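Local coordinates for glycosyl hydrolase family 2, TIM barrel domain protein (Parabacteroides merdae ATCC 43184, PDB 6DXU), which probably hydrolyses terminal beta-D-glucuronides as a glycoside hydrolase family 2 beta-glucuronidase of a human gut bacterium, at residues D[493-504]-D[574-585]. Residues are numbered along the deposited sequence; the frame is centred on the assembly and turned at random.
Sequences FTDYKSISEQEM and WHLKEQETMPWL
Tyr496 lies against the imidazole of His575, with CD2 of Tyr496 3.3 Å from CD2 of His575. The two rings overlap obliquely, their planes 39° apart. His575 is stacked on Trp515 as well, and its ND1 is hydrogen-bonded to Leu571 O. With CG anti to the backbone N (chi1 159°), the phenol of Tyr496 reaches toward helix 565-579. There its OH accepts a hydrogen bond from Gln579 NE2 (3.0 Å); the OH stands somewhat out of the Gln579 amide plane. Glu578 CB sits at the ring edge, and the Met582 sulfur makes an oblique Met-aromatic contact. The contact joins helix 496-504 to the end of helix 565-579 in the family 2 TIM barrel domain; their local axes cross at -55°. Gln579 also bonds Thr588 on barrel strand 587-589. The Trp574 indole is sandwiched. Thr494 CG2 covers one face in a CH-pi contact, 3.7 Å from the centroid of the six-membered ring, and Glu578 CG and Lys577 CE lie over the opposite face. One water accepts hydrogen bonds from Trp574 NE1 and Lys497 N and donates to Thr494 O and Glu578 OE1. Lys497 is fully extended, and its NZ bonds Thr581 OG1 at 2.8 Å. Further along, Ser500 CB meets the edge of the Trp584 ring. Met504 bends at chi2 and chi3, and its CG comes within 3.6 Å of Trp584 CZ3.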
loop_
_atom_site.group_PDB
_atom_site.type_symbol
_atom_site.label_atom_id
_atom_site.label_comp_id
_atom_site.label_asym_id
_atom_site.label_seq_id
_atom_site.Cartn_x
_atom_site.Cartn_y
_atom_site.Cartn_z
ATOM N N PHE D 493 5.636 -37.176 -43.322
ATOM C CA PHE D 493 5.987 -37.968 -42.155
ATOM C C PHE D 493 7.081 -38.989 -42.448
ATOM O O PHE D 493 7.692 -39.493 -41.501
ATOM C CB PHE D 493 4.744 -38.623 -41.513
ATOM C CG PHE D 493 3.949 -39.565 -42.408
ATOM C CD1 PHE D 493 2.629 -39.262 -42.739
ATOM C CD2 PHE D 493 4.469 -40.787 -42.819
ATOM C CE1 PHE D 493 1.861 -40.133 -43.512
ATOM C CE2 PHE D 493 3.710 -41.662 -43.591
ATOM C CZ PHE D 493 2.395 -41.327 -43.939
ATOM N N THR D 494 7.382 -39.277 -43.721
ATOM C CA THR D 494 8.515 -40.160 -43.997
ATOM C C THR D 494 9.862 -39.516 -43.672
ATOM O O THR D 494 10.875 -40.221 -43.676
ATOM C CB THR D 494 8.497 -40.608 -45.466
ATOM O OG1 THR D 494 8.361 -39.458 -46.306
ATOM C CG2 THR D 494 7.339 -41.552 -45.723
ATOM N N ASP D 495 9.897 -38.215 -43.381
ATOM C CA ASP D 495 11.110 -37.551 -42.908
ATOM C C ASP D 495 11.334 -37.672 -41.400
ATOM O O ASP D 495 12.343 -37.157 -40.906
ATOM C CB ASP D 495 11.094 -36.074 -43.298
ATOM C CG ASP D 495 11.456 -35.852 -44.756
ATOM O OD1 ASP D 495 11.928 -36.806 -45.404
ATOM O OD2 ASP D 495 11.292 -34.717 -45.246
ATOM N N TYR D 496 10.445 -38.349 -40.669
ATOM C CA TYR D 496 10.523 -38.368 -39.208
ATOM C C TYR D 496 11.888 -38.858 -38.717
ATOM O O TYR D 496 12.530 -38.211 -37.879
ATOM C CB TYR D 496 9.400 -39.246 -38.644
ATOM C CG TYR D 496 9.670 -39.751 -37.238
ATOM C CD1 TYR D 496 9.940 -41.101 -36.999
ATOM C CD2 TYR D 496 9.685 -38.876 -36.160
ATOM C CE1 TYR D 496 10.194 -41.568 -35.713
ATOM C CE2 TYR D 496 9.946 -39.324 -34.882
ATOM C CZ TYR D 496 10.200 -40.666 -34.664
ATOM O OH TYR D 496 10.457 -41.109 -33.385
ATOM N N LYS D 497 12.350 -40.001 -39.227
ATOM C CA LYS D 497 13.589 -40.586 -38.716
ATOM C C LYS D 497 14.788 -39.686 -38.996
ATOM O O LYS D 497 15.624 -39.452 -38.110
ATOM C CB LYS D 497 13.805 -41.970 -39.326
ATOM C CG LYS D 497 15.069 -42.668 -38.839
ATOM C CD LYS D 497 15.095 -44.098 -39.329
ATOM C CE LYS D 497 16.409 -44.779 -39.026
ATOM N NZ LYS D 497 16.314 -46.228 -39.401
ATOM N N SER D 498 14.894 -39.165 -40.222
ATOM C CA SER D 498 16.050 -38.333 -40.549
ATOM C C SER D 498 16.049 -37.034 -39.744
ATOM O O SER D 498 17.110 -36.570 -39.300
ATOM C CB SER D 498 16.097 -38.046 -42.050
ATOM O OG SER D 498 15.021 -37.228 -42.456
ATOM N N ILE D 499 14.878 -36.413 -39.565
ATOM C CA ILE D 499 14.824 -35.209 -38.741
ATOM C C ILE D 499 15.251 -35.528 -37.314
ATOM O O ILE D 499 15.999 -34.766 -36.689
ATOM C CB ILE D 499 13.422 -34.570 -38.785
ATOM C CG1 ILE D 499 13.104 -34.081 -40.198
ATOM C CG2 ILE D 499 13.348 -33.385 -37.803
ATOM C CD1 ILE D 499 11.650 -33.662 -40.388
ATOM N N SER D 500 14.783 -36.663 -36.781
ATOM C CA SER D 500 15.159 -37.070 -35.428
ATOM C C SER D 500 16.665 -37.307 -35.309
ATOM O O SER D 500 17.287 -36.910 -34.314
ATOM C CB SER D 500 14.386 -38.330 -35.027
ATOM O OG SER D 500 12.975 -38.122 -35.019
ATOM N N GLU D 501 17.270 -37.949 -36.316
ATOM C CA GLU D 501 18.717 -38.172 -36.300
ATOM C C GLU D 501 19.477 -36.852 -36.263
ATOM O O GLU D 501 20.464 -36.707 -35.527
ATOM C CB GLU D 501 19.134 -38.992 -37.522
ATOM C CG GLU D 501 18.773 -40.469 -37.425
ATOM C CD GLU D 501 18.939 -41.194 -38.751
ATOM O OE1 GLU D 501 19.025 -40.520 -39.802
ATOM O OE2 GLU D 501 18.949 -42.442 -38.749
ATOM N N GLN D 502 19.049 -35.886 -37.069
ATOM C CA GLN D 502 19.698 -34.581 -37.065
ATOM C C GLN D 502 19.501 -33.867 -35.733
ATOM O O GLN D 502 20.420 -33.208 -35.234
ATOM C CB GLN D 502 19.169 -33.726 -38.213
ATOM C CG GLN D 502 19.486 -34.283 -39.587
ATOM N N GLU D 503 18.299 -33.955 -35.162
ATOM C CA GLU D 503 18.014 -33.211 -33.940
ATOM C C GLU D 503 18.729 -33.792 -32.727
ATOM O O GLU D 503 19.219 -33.038 -31.880
ATOM C CB GLU D 503 16.503 -33.152 -33.704
ATOM C CG GLU D 503 15.797 -32.187 -34.641
ATOM C CD GLU D 503 16.184 -30.729 -34.346
ATOM O OE1 GLU D 503 16.431 -30.398 -33.163
ATOM O OE2 GLU D 503 16.255 -29.919 -35.294
ATOM N N MET D 504 18.797 -35.122 -32.615
ATOM C CA MET D 504 19.400 -35.709 -31.425
ATOM C C MET D 504 20.862 -35.306 -31.272
ATOM O O MET D 504 21.371 -35.257 -30.148
ATOM C CB MET D 504 19.243 -37.234 -31.446
ATOM C CG MET D 504 20.135 -37.982 -32.425
ATOM S SD MET D 504 21.818 -38.249 -31.808
ATOM C CE MET D 504 21.544 -39.464 -30.519
ATOM N N TRP D 574 3.667 -45.153 -39.472
ATOM C CA TRP D 574 5.018 -44.875 -39.950
ATOM C C TRP D 574 5.970 -44.577 -38.795
ATOM O O TRP D 574 7.045 -45.187 -38.689
ATOM C CB TRP D 574 4.990 -43.704 -40.934
ATOM C CG TRP D 574 6.350 -43.410 -41.463
ATOM C CD1 TRP D 574 7.263 -42.523 -40.958
ATOM C CD2 TRP D 574 6.993 -44.065 -42.562
ATOM N NE1 TRP D 574 8.421 -42.565 -41.694
ATOM C CE2 TRP D 574 8.285 -43.508 -42.683
ATOM C CE3 TRP D 574 6.599 -45.059 -43.464
ATOM C CZ2 TRP D 574 9.179 -43.904 -43.673
ATOM C CZ3 TRP D 574 7.491 -45.458 -44.446
ATOM C CH2 TRP D 574 8.769 -44.877 -44.543
ATOM N N HIS D 575 5.591 -43.641 -37.916
ATOM C CA HIS D 575 6.448 -43.282 -36.786
ATOM C C HIS D 575 6.825 -44.509 -35.965
ATOM O O HIS D 575 7.989 -44.691 -35.580
ATOM C CB HIS D 575 5.748 -42.262 -35.883
ATOM C CG HIS D 575 5.801 -40.851 -36.376
ATOM N ND1 HIS D 575 5.045 -40.403 -37.436
ATOM C CD2 HIS D 575 6.496 -39.777 -35.932
ATOM C CE1 HIS D 575 5.277 -39.119 -37.632
ATOM N NE2 HIS D 575 6.154 -38.712 -36.730
ATOM N N LEU D 576 5.840 -45.357 -35.665
ATOM C CA LEU D 576 6.089 -46.478 -34.764
ATOM C C LEU D 576 6.990 -47.526 -35.410
ATOM O O LEU D 576 7.826 -48.134 -34.732
ATOM C CB LEU D 576 4.766 -47.101 -34.325
ATOM C CG LEU D 576 3.894 -46.113 -33.548
ATOM C CD1 LEU D 576 2.664 -46.797 -32.977
ATOM C CD2 LEU D 576 4.727 -45.450 -32.441
ATOM N N LYS D 577 6.838 -47.771 -36.709
ATOM C CA LYS D 577 7.728 -48.753 -37.316
ATOM C C LYS D 577 9.139 -48.194 -37.470
ATOM O O LYS D 577 10.115 -48.939 -37.333
ATOM C CB LYS D 577 7.148 -49.254 -38.636
ATOM C CG LYS D 577 7.172 -48.292 -39.771
ATOM C CD LYS D 577 8.210 -48.702 -40.796
ATOM C CE LYS D 577 8.166 -47.776 -41.999
ATOM N NZ LYS D 577 9.490 -47.636 -42.661
ATOM N N GLU D 578 9.271 -46.882 -37.680
ATOM C CA GLU D 578 10.597 -46.269 -37.696
ATOM C C GLU D 578 11.293 -46.403 -36.343
ATOM O O GLU D 578 12.512 -46.612 -36.279
ATOM C CB GLU D 578 10.490 -44.798 -38.100
ATOM C CG GLU D 578 10.094 -44.577 -39.561
ATOM C CD GLU D 578 11.182 -44.974 -40.549
ATOM O OE1 GLU D 578 11.844 -44.063 -41.106
ATOM O OE2 GLU D 578 11.365 -46.193 -40.766
ATOM N N GLN D 579 10.543 -46.279 -35.246
ATOM C CA GLN D 579 11.177 -46.337 -33.933
ATOM C C GLN D 579 11.782 -47.705 -33.639
ATOM O O GLN D 579 12.721 -47.796 -32.837
ATOM C CB GLN D 579 10.173 -45.944 -32.849
ATOM C CG GLN D 579 9.810 -44.459 -32.920
ATOM C CD GLN D 579 8.785 -44.036 -31.887
ATOM O OE1 GLN D 579 8.357 -44.826 -31.035
ATOM N NE2 GLN D 579 8.384 -42.773 -31.958
ATOM N N GLU D 580 11.299 -48.765 -34.284
ATOM C CA GLU D 580 11.924 -50.068 -34.077
ATOM C C GLU D 580 13.340 -50.146 -34.641
ATOM O O GLU D 580 14.069 -51.091 -34.313
ATOM C CB GLU D 580 11.043 -51.168 -34.682
ATOM C CG GLU D 580 9.694 -51.291 -33.975
ATOM C CD GLU D 580 8.868 -52.468 -34.455
ATOM O OE1 GLU D 580 9.357 -53.240 -35.301
ATOM O OE2 GLU D 580 7.737 -52.636 -33.959
ATOM N N THR D 581 13.754 -49.172 -35.454
ATOM C CA THR D 581 15.078 -49.171 -36.070
ATOM C C THR D 581 15.940 -48.006 -35.597
ATOM O O THR D 581 16.883 -47.613 -36.293
ATOM C CB THR D 581 14.956 -49.157 -37.598
ATOM O OG1 THR D 581 14.462 -47.884 -38.035
ATOM C CG2 THR D 581 14.016 -50.260 -38.070
ATOM N N MET D 582 15.624 -47.420 -34.440
ATOM C CA MET D 582 16.331 -46.255 -33.914
ATOM C C MET D 582 16.841 -46.626 -32.527
ATOM O O MET D 582 16.267 -46.211 -31.507
ATOM C CB MET D 582 15.414 -45.033 -33.882
ATOM C CG MET D 582 14.951 -44.609 -35.269
ATOM S SD MET D 582 13.478 -43.552 -35.318
ATOM C CE MET D 582 14.125 -41.967 -34.771
ATOM N N PRO D 583 17.914 -47.420 -32.444
ATOM C CA PRO D 583 18.327 -47.949 -31.135
ATOM C C PRO D 583 18.889 -46.888 -30.202
ATOM O O PRO D 583 18.928 -47.122 -28.988
ATOM C CB PRO D 583 19.373 -49.016 -31.502
ATOM C CG PRO D 583 19.938 -48.548 -32.805
ATOM C CD PRO D 583 18.798 -47.869 -33.538
ATOM N N TRP D 584 19.311 -45.738 -30.729
ATOM C CA TRP D 584 19.862 -44.632 -29.956
ATOM C C TRP D 584 18.789 -43.749 -29.326
ATOM O O TRP D 584 19.130 -42.834 -28.566
ATOM C CB TRP D 584 20.738 -43.761 -30.868
ATOM C CG TRP D 584 20.011 -43.443 -32.137
ATOM C CD1 TRP D 584 20.075 -44.131 -33.316
ATOM C CD2 TRP D 584 19.052 -42.393 -32.337
ATOM N NE1 TRP D 584 19.238 -43.561 -34.244
ATOM C CE2 TRP D 584 18.600 -42.491 -33.672
ATOM C CE3 TRP D 584 18.555 -41.366 -31.527
ATOM C CZ2 TRP D 584 17.662 -41.610 -34.213
ATOM C CZ3 TRP D 584 17.614 -40.477 -32.075
ATOM C CH2 TRP D 584 17.181 -40.614 -33.401
ATOM N N LEU D 585 17.515 -43.999 -29.630
ATOM C CA LEU D 585 16.435 -43.090 -29.280
ATOM C C LEU D 585 15.987 -43.309 -27.841
ATOM O O LEU D 585 15.655 -44.432 -27.449
ATOM C CB LEU D 585 15.257 -43.295 -30.233
ATOM C CG LEU D 585 13.985 -42.507 -29.950
ATOM C CD1 LEU D 585 14.228 -40.996 -30.098
ATOM C CD2 LEU D 585 12.877 -42.990 -30.882
HETATM O O HOH W 1 11.059 -41.564 -41.334
#